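Terminal oxygenase component of carbazole 1,9a-dioxygenase (Sphingomonas, PDB 3GKQ) probably dihydroxylates carbazole at its angular position, using a Rieske [2Fe-2S] cluster to pass electrons from a ferredoxin to a non-haem iron. Local coordinates at residues P20-K25 with A346-W351; V169-W174 with A337-E342. All coordinates share one frame; numbering follows the deposited sequence.

Contact 1 of 2, residues P20-K25 with A346-W351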
loop_
_atom_site.group_PDB
_atom_site.type_symbol
_atom_site.label_atom_id
_atom_site.label_comp_id
_atom_site.label_asym_id
_atom_site.label_seq_id
_atom_site.Cartn_x
_atom_site.Cartn_y
_atom_site.Cartn_z
ATOM N N PRO A 20 13.357 2.161 26.672
ATOM C CA PRO A 20 11.948 1.752 26.709
ATOM C C PRO A 20 11.062 2.676 25.866
ATOM O O PRO A 20 10.136 2.228 25.195
ATOM C CB PRO A 20 11.606 1.823 28.196
ATOM C CG PRO A 20 12.917 1.506 28.858
ATOM C CD PRO A 20 13.892 2.326 28.035
ATOM N N TYR A 21 11.358 3.970 25.917
ATOM C CA TYR A 21 10.614 4.970 25.160
ATOM C C TYR A 21 10.762 4.662 23.676
ATOM O O TYR A 21 9.806 4.772 22.906
ATOM C CB TYR A 21 11.167 6.365 25.472
ATOM C CG TYR A 21 10.518 7.511 24.729
ATOM C CD1 TYR A 21 9.246 7.963 25.074
ATOM C CD2 TYR A 21 11.204 8.182 23.716
ATOM C CE1 TYR A 21 8.673 9.060 24.436
ATOM C CE2 TYR A 21 10.641 9.282 23.069
ATOM C CZ TYR A 21 9.379 9.719 23.437
ATOM O OH TYR A 21 8.839 10.826 22.828
ATOM N N ILE A 22 11.968 4.273 23.277
ATOM C CA ILE A 22 12.229 3.926 21.886
ATOM C C ILE A 22 11.362 2.745 21.443
ATOM O O ILE A 22 10.924 2.687 20.292
ATOM C CB ILE A 22 13.718 3.572 21.675
ATOM C CG1 ILE A 22 14.567 4.842 21.808
ATOM C CG2 ILE A 22 13.922 2.933 20.298
ATOM C CD1 ILE A 22 16.058 4.597 21.744
ATOM N N ASP A 23 11.109 1.810 22.355
ATOM C CA ASP A 23 10.288 0.640 22.036
ATOM C C ASP A 23 8.782 0.889 22.134
ATOM O O ASP A 23 7.993 0.094 21.620
ATOM C CB ASP A 23 10.632 -0.537 22.958
ATOM C CG ASP A 23 12.023 -1.084 22.718
ATOM O OD1 ASP A 23 12.384 -1.305 21.539
ATOM O OD2 ASP A 23 12.754 -1.304 23.707
ATOM N N ALA A 24 8.392 1.984 22.783
ATOM C CA ALA A 24 6.977 2.305 22.989
ATOM C C ALA A 24 6.252 2.901 21.786
ATOM O O ALA A 24 5.582 3.929 21.899
ATOM C CB ALA A 24 6.835 3.240 24.184
ATOM N N LYS A 25 6.357 2.240 20.642
ATOM C CA LYS A 25 5.717 2.726 19.434
ATOM C C LYS A 25 4.189 2.750 19.543
ATOM O O LYS A 25 3.522 3.566 18.901
ATOM C CB LYS A 25 6.160 1.865 18.250
ATOM C CG LYS A 25 5.691 2.374 16.907
ATOM C CD LYS A 25 6.368 1.628 15.769
ATOM C CE LYS A 25 7.861 1.905 15.733
ATOM N NZ LYS A 25 8.516 1.168 14.617
ATOM N N ALA A 346 10.366 6.635 12.442
ATOM C CA ALA A 346 9.549 5.434 12.272
ATOM C C ALA A 346 10.324 4.116 12.301
ATOM O O ALA A 346 9.811 3.108 12.777
ATOM C CB ALA A 346 8.735 5.531 10.982
ATOM N N ASP A 347 11.557 4.124 11.801
ATOM C CA ASP A 347 12.372 2.911 11.782
ATOM C C ASP A 347 13.426 2.885 12.887
ATOM O O ASP A 347 14.376 2.107 12.821
ATOM C CB ASP A 347 13.065 2.752 10.424
ATOM C CG ASP A 347 13.862 3.982 10.030
ATOM O OD1 ASP A 347 14.315 4.719 10.935
ATOM O OD2 ASP A 347 14.041 4.212 8.812
ATOM N N ASP A 348 13.257 3.746 13.888
ATOM C CA ASP A 348 14.174 3.827 15.027
ATOM C C ASP A 348 15.531 4.472 14.742
ATOM O O ASP A 348 16.289 4.750 15.669
ATOM C CB ASP A 348 14.413 2.436 15.634
ATOM C CG ASP A 348 13.128 1.749 16.060
ATOM O OD1 ASP A 348 12.297 2.394 16.727
ATOM O OD2 ASP A 348 12.952 0.558 15.736
ATOM N N ARG A 349 15.845 4.713 13.473
ATOM C CA ARG A 349 17.133 5.319 13.133
ATOM C C ARG A 349 17.274 6.728 13.706
ATOM O O ARG A 349 18.363 7.141 14.120
ATOM C CB ARG A 349 17.314 5.371 11.614
ATOM C CG ARG A 349 17.260 4.003 10.930
ATOM C CD ARG A 349 17.650 4.103 9.455
ATOM N NE ARG A 349 19.014 4.605 9.302
ATOM C CZ ARG A 349 19.622 4.793 8.133
ATOM N NH1 ARG A 349 18.985 4.522 6.997
ATOM N NH2 ARG A 349 20.868 5.257 8.099
ATOM N N GLY A 350 16.168 7.462 13.730
ATOM C CA GLY A 350 16.194 8.823 14.235
ATOM C C GLY A 350 16.732 8.998 15.644
ATOM O O GLY A 350 17.470 9.948 15.916
ATOM N N TRP A 351 16.376 8.088 16.547
ATOM C CA TRP A 351 16.830 8.195 17.931
ATOM C C TRP A 351 18.350 8.168 18.049
ATOM O O TRP A 351 18.916 8.719 18.998
ATOM C CB TRP A 351 16.230 7.067 18.779
ATOM C CG TRP A 351 14.752 6.942 18.619
ATOM C CD1 TRP A 351 14.080 5.941 17.980
ATOM C CD2 TRP A 351 13.760 7.880 19.046
ATOM N NE1 TRP A 351 12.731 6.198 17.978
ATOM C CE2 TRP A 351 12.504 7.384 18.627
ATOM C CE3 TRP A 351 13.806 9.097 19.744
ATOM C CZ2 TRP A 351 11.306 8.057 18.878
ATOM C CZ3 TRP A 351 12.610 9.772 19.996
ATOM C CH2 TRP A 351 11.379 9.249 19.563
HETATM O O HOH W 1 10.262 1.287 18.136
HETATM O O HOH W 2 10.924 -0.062 14.354
#
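The last turn of helix 19-23 lies against the start of helix 349-353, with the CA atoms of I22 and D348 7.1 Å apart, and the two segments approach again where K25 faces A346. W351 is the main apolar surface. Its CG sits beside the backbone N (chi1 -50°), which turns the indole toward the first helix. I22 lies over one face of the indole, its CG1 4.0 Å from the centroid of the five-membered ring in a CH-pi contact. Y21, with CG anti to its backbone N, meets the six-membered ring in an offset edge-to-face pair, planes at 75°. Its OH bonds to E179 of helix 174-181. The polar part lies beyond I22. K25 bends at chi3 and its NZ donates to A346 O at 3.0 Å, nearly along the C=O axis. One water gives hydrogen bonds to I22 O and D348 OD1. A second accepts from K25 NZ and donates to D348 OD2 at 2.5 Å. K25 NZ and D348 OD1 stay 4.5 Å apart, too far for a salt bridge. The ammonium therefore reaches the carboxylate through water, and its charge would still be expected to favour an ionised D348.

Contact 2 of 2, residues V169-W174 with A337-E342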
loop_
_atom_site.group_PDB
_atom_site.type_symbol
_atom_site.label_atom_id
_atom_site.label_comp_id
_atom_site.label_asym_id
_atom_site.label_seq_id
_atom_site.Cartn_x
_atom_site.Cartn_y
_atom_site.Cartn_z
ATOM N N VAL A 169 -7.249 13.203 13.821
ATOM C CA VAL A 169 -6.296 12.119 13.681
ATOM C C VAL A 169 -5.100 12.685 12.930
ATOM O O VAL A 169 -5.260 13.385 11.933
ATOM C CB VAL A 169 -6.900 10.935 12.904
ATOM C CG1 VAL A 169 -8.119 10.397 13.644
ATOM C CG2 VAL A 169 -7.295 11.380 11.517
ATOM N N VAL A 170 -3.901 12.408 13.429
ATOM C CA VAL A 170 -2.684 12.892 12.793
ATOM C C VAL A 170 -1.903 11.708 12.220
ATOM O O VAL A 170 -1.769 10.671 12.878
ATOM C CB VAL A 170 -1.806 13.655 13.807
ATOM C CG1 VAL A 170 -0.490 14.076 13.158
ATOM C CG2 VAL A 170 -2.563 14.875 14.319
ATOM N N ASP A 171 -1.392 11.868 11.001
ATOM C CA ASP A 171 -0.637 10.807 10.341
ATOM C C ASP A 171 0.800 10.690 10.829
ATOM O O ASP A 171 1.744 10.847 10.059
ATOM C CB ASP A 171 -0.632 11.009 8.823
ATOM C CG ASP A 171 -2.021 10.973 8.226
ATOM O OD1 ASP A 171 -2.806 10.066 8.580
ATOM O OD2 ASP A 171 -2.327 11.850 7.391
ATOM N N ALA A 172 0.965 10.418 12.114
ATOM C CA ALA A 172 2.293 10.253 12.678
ATOM C C ALA A 172 2.179 9.494 13.984
ATOM O O ALA A 172 1.108 9.446 14.597
ATOM C CB ALA A 172 2.945 11.618 12.923
ATOM N N ASN A 173 3.287 8.890 14.393
ATOM C CA ASN A 173 3.342 8.159 15.645
ATOM C C ASN A 173 3.079 9.160 16.766
ATOM O O ASN A 173 3.445 10.337 16.652
ATOM C CB ASN A 173 4.721 7.524 15.822
ATOM C CG ASN A 173 4.837 6.758 17.116
ATOM O OD1 ASN A 173 5.348 7.269 18.109
ATOM N ND2 ASN A 173 4.342 5.524 17.115
ATOM N N TRP A 174 2.455 8.696 17.845
ATOM C CA TRP A 174 2.126 9.565 18.967
ATOM C C TRP A 174 3.331 10.300 19.553
ATOM O O TRP A 174 3.203 11.432 20.016
ATOM C CB TRP A 174 1.434 8.766 20.077
ATOM C CG TRP A 174 2.352 7.842 20.820
ATOM C CD1 TRP A 174 2.780 6.605 20.421
ATOM C CD2 TRP A 174 2.979 8.097 22.082
ATOM N NE1 TRP A 174 3.634 6.075 21.358
ATOM C CE2 TRP A 174 3.775 6.970 22.387
ATOM C CE3 TRP A 174 2.946 9.170 22.983
ATOM C CZ2 TRP A 174 4.536 6.886 23.560
ATOM C CZ3 TRP A 174 3.708 9.086 24.155
ATOM C CH2 TRP A 174 4.491 7.949 24.428
ATOM N N ALA A 337 5.289 19.534 11.249
ATOM C CA ALA A 337 6.463 19.135 12.008
ATOM C C ALA A 337 6.410 17.650 12.374
ATOM O O ALA A 337 7.394 16.929 12.213
ATOM C CB ALA A 337 6.583 19.991 13.268
ATOM N N ARG A 338 5.259 17.197 12.863
ATOM C CA ARG A 338 5.103 15.796 13.250
ATOM C C ARG A 338 5.213 14.865 12.048
ATOM O O ARG A 338 5.852 13.822 12.124
ATOM C CB ARG A 338 3.756 15.583 13.943
ATOM C CG ARG A 338 3.590 16.415 15.194
ATOM C CD ARG A 338 2.252 16.148 15.861
ATOM N NE ARG A 338 1.939 17.204 16.815
ATOM C CZ ARG A 338 0.745 17.391 17.360
ATOM N NH1 ARG A 338 -0.266 16.583 17.052
ATOM N NH2 ARG A 338 0.555 18.416 18.183
ATOM N N ARG A 339 4.594 15.247 10.937
ATOM C CA ARG A 339 4.643 14.428 9.736
ATOM C C ARG A 339 6.029 14.382 9.108
ATOM O O ARG A 339 6.439 13.346 8.579
ATOM C CB ARG A 339 3.627 14.934 8.711
ATOM C CG ARG A 339 2.205 14.926 9.243
ATOM C CD ARG A 339 1.192 15.305 8.174
ATOM N NE ARG A 339 1.141 14.315 7.106
ATOM C CZ ARG A 339 0.121 14.178 6.266
ATOM N NH1 ARG A 339 -0.939 14.970 6.374
ATOM N NH2 ARG A 339 0.158 13.249 5.322
ATOM N N SER A 340 6.764 15.491 9.173
ATOM C CA SER A 340 8.092 15.518 8.576
ATOM C C SER A 340 9.111 14.756 9.406
ATOM O O SER A 340 10.063 14.201 8.858
ATOM C CB SER A 340 8.567 16.958 8.356
ATOM O OG SER A 340 9.592 16.978 7.370
ATOM N N MET A 341 8.927 14.729 10.725
ATOM C CA MET A 341 9.848 13.982 11.583
ATOM C C MET A 341 9.537 12.487 11.520
ATOM O O MET A 341 10.431 11.656 11.652
ATOM C CB MET A 341 9.728 14.404 13.052
ATOM C CG MET A 341 10.384 15.717 13.417
ATOM S SD MET A 341 10.590 15.837 15.199
ATOM C CE MET A 341 8.893 16.032 15.718
ATOM N N GLU A 342 8.260 12.166 11.331
ATOM C CA GLU A 342 7.773 10.784 11.304
ATOM C C GLU A 342 8.683 9.749 10.638
ATOM O O GLU A 342 9.164 8.834 11.305
ATOM C CB GLU A 342 6.359 10.746 10.693
ATOM C CG GLU A 342 5.761 9.344 10.451
ATOM C CD GLU A 342 5.589 8.507 11.719
ATOM O OE1 GLU A 342 5.673 9.055 12.843
ATOM O OE2 GLU A 342 5.346 7.288 11.587
#
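E342 has CG anti to its backbone N (chi1 174°) and then bends at chi2 (61°), which carries its carboxylate to the backbone of A172 and N173. R339 bends at chi3, so its guanidinium runs alongside D171, whose CG sits beside its own backbone N. N173 N donates to E342 OE1 at 2.9 Å, with an almost straight N-H...O angle of 177°. The N-H arrives from above the carboxylate plane. E342 OE1 also packs on A172 CB, at 3.7 Å, and on N173 CB. An alanine in place of E342 would remove this acceptor and would probably leave the backbone N-H of N173 and the segment before helix 174-181 less firmly held. D171 OD2 lies over one face of the R339 guanidinium, 3.5 Å from R339 NH2. This salt bridge rests on charge alone, as no N-H points at the oxygen. A172 CB fits against the helix, 3.7 Å from R338 O. R338 stays extended, and its NH1 packs on V170 CG2 at 4.0 Å. Its guanidinium also makes a cation-pi contact with Y297. N173 is the N-cap residue of helix 174-181, its side chain capping a backbone N there; its OD1 also accepts from R175 NE. D171 is also a ligand of an iron site with H294, and R339 may temper its charge. Here the end of strand 161-170 packs on helix 332-346, which carries D334 of the other iron site with H186 and H190. That two-histidine, one-carboxylate site is the mononuclear iron centre typical of Rieske oxygenases.

How the contacts relate
From the N terminus, the chain first forms helix 19-23 and the turn that follows it, residues 20-25 of contact 1. It then runs through the Rieske domain and enters the catalytic domain. Strand 161-170 leads into 169-174, the first half of contact 2. After the remaining strands of the seven-stranded sheet, helix 332-346 returns to this point and closes contact 2. Contact 1 closes just afterwards at 346-351, so contact 2 is nested inside its loop. The two contacts touch directly. K25 O probably accepts from N173 ND2, and A24 O from W174 NE1. Together they tie helix 19-23, strand 161-170 and helices 332-346 and 349-353 around helix 174-181.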